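Local coordinates for actin-related protein 8 (Homo sapiens, PDB 4FO0) that binds ATP with low basal ATPase activity, cannot polymerize, and serves the INO80 chromatin remodeling complex as a proposed core component, at residues D495-K498 against K499-S503. Sequence-based numbering, arbitrary orientation.
Sequences DTKK and KMYSS
Thr496 and Met500 sit one turn apart on the short alpha-helix 494-502 of this actin fold, which is followed by strand 503-507, flanked in its mixed sheet by strands 247-253 and 540-542. Four i to i+4 backbone hydrogen bonds link 495-498 to 499-502. Tyr501 N to Lys497 O is nearly straight (2.9 Å, 173°), whereas Ser502 N to Lys498 O, in the last turn, is bent to 137°. Beyond it the chain extends, and Ser503 pairs with Cys249.

Two i to i+4 side-chain contacts follow. The methyl of buried Thr496, anti to its own N, lies beside the buried Met500 chain, which bends at chi2 (-47°) so that CE comes 3.6 Å from Thr496 CG2; Met500 also packs on Ile488. The CE2 corner of the buried Tyr501 ring meets Lys497 CB at 3.8 Å, and the ring also packs against Phe532.

Salt bridges tie down all three lysines. Lys497 NZ pairs with Asp489 OD1. Glu264 OE2 takes a salt bridge from Lys499 NZ and a hydrogen bond with Thr496 OG1. Lys498 bends at chi3 and turns back along the helix, bringing its NZ to 3.5 Å from Asp495 OD1.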
loop_
_atom_site.group_PDB
_atom_site.type_symbol
_atom_site.label_atom_id
_atom_site.label_comp_id
_atom_site.label_asym_id
_atom_site.label_seq_id
_atom_site.Cartn_x
_atom_site.Cartn_y
_atom_site.Cartn_z
ATOM N N ASP A 495 27.123 6.557 14.083
ATOM C CA ASP A 495 26.899 5.200 14.546
ATOM C C ASP A 495 25.497 4.781 14.159
ATOM O O ASP A 495 25.271 3.640 13.756
ATOM C CB ASP A 495 27.121 5.082 16.053
ATOM C CG ASP A 495 28.524 4.614 16.392
ATOM O OD1 ASP A 495 28.770 3.388 16.337
ATOM O OD2 ASP A 495 29.386 5.467 16.697
ATOM N N THR A 496 24.559 5.716 14.275
ATOM C CA THR A 496 23.214 5.493 13.784
ATOM C C THR A 496 23.296 5.092 12.313
ATOM O O THR A 496 22.803 4.024 11.933
ATOM C CB THR A 496 22.331 6.742 13.934
ATOM O OG1 THR A 496 22.108 7.014 15.322
ATOM C CG2 THR A 496 20.992 6.524 13.266
ATOM N N LYS A 497 23.941 5.927 11.493
ATOM C CA LYS A 497 24.040 5.645 10.062
ATOM C C LYS A 497 24.631 4.273 9.785
ATOM O O LYS A 497 24.145 3.545 8.922
ATOM C CB LYS A 497 24.851 6.704 9.331
ATOM C CG LYS A 497 24.222 8.066 9.337
ATOM C CD LYS A 497 25.077 9.048 8.554
ATOM C CE LYS A 497 24.610 10.469 8.787
ATOM N NZ LYS A 497 25.027 11.384 7.696
ATOM N N LYS A 498 25.688 3.913 10.497
ATOM C CA LYS A 498 26.246 2.587 10.305
ATOM C C LYS A 498 25.120 1.574 10.454
ATOM O O LYS A 498 24.940 0.692 9.608
ATOM C CB LYS A 498 27.373 2.300 11.300
ATOM C CG LYS A 498 28.756 2.702 10.807
ATOM C CD LYS A 498 29.864 2.061 11.648
ATOM C CE LYS A 498 29.824 2.536 13.100
ATOM N NZ LYS A 498 30.802 1.819 13.978
ATOM N N LYS A 499 24.345 1.723 11.525
ATOM C CA LYS A 499 23.258 0.795 11.810
ATOM C C LYS A 499 22.205 0.777 10.708
ATOM O O LYS A 499 21.729 -0.286 10.323
ATOM C CB LYS A 499 22.628 1.109 13.167
ATOM C CG LYS A 499 23.588 0.889 14.336
ATOM C CD LYS A 499 22.872 0.771 15.676
ATOM C CE LYS A 499 22.317 2.109 16.152
ATOM N NZ LYS A 499 21.434 1.939 17.349
ATOM N N MET A 500 21.865 1.958 10.194
ATOM C CA MET A 500 20.857 2.097 9.144
ATOM C C MET A 500 21.274 1.510 7.797
ATOM O O MET A 500 20.503 0.763 7.191
ATOM C CB MET A 500 20.457 3.563 8.964
ATOM C CG MET A 500 19.900 4.219 10.229
ATOM S SD MET A 500 18.671 3.196 11.061
ATOM C CE MET A 500 18.377 4.101 12.572
ATOM N N TYR A 501 22.472 1.849 7.316
ATOM C CA TYR A 501 22.952 1.285 6.052
ATOM C C TYR A 501 23.002 -0.222 6.167
ATOM O O TYR A 501 22.684 -0.928 5.216
ATOM C CB TYR A 501 24.350 1.780 5.666
ATOM C CG TYR A 501 24.444 3.233 5.280
ATOM C CD1 TYR A 501 23.933 3.693 4.076
ATOM C CD2 TYR A 501 25.066 4.149 6.117
ATOM C CE1 TYR A 501 24.022 5.042 3.721
ATOM C CE2 TYR A 501 25.162 5.490 5.777
ATOM C CZ TYR A 501 24.640 5.932 4.578
ATOM O OH TYR A 501 24.740 7.269 4.254
ATOM N N SER A 502 23.284 -0.698 7.345
ATOM C CA SER A 502 23.531 -2.086 7.536
ATOM C C SER A 502 22.238 -2.870 7.574
ATOM O O SER A 502 22.225 -4.060 7.433
ATOM C CB SER A 502 24.345 -2.251 8.805
ATOM O OG SER A 502 23.725 -3.115 9.711
ATOM N N SER A 503 21.142 -2.178 7.767
ATOM C CA SER A 503 19.834 -2.812 7.879
ATOM C C SER A 503 18.709 -1.994 7.254
ATOM O O SER A 503 18.247 -1.005 7.828
ATOM C CB SER A 503 19.512 -3.078 9.351
ATOM O OG SER A 503 18.231 -3.661 9.497
#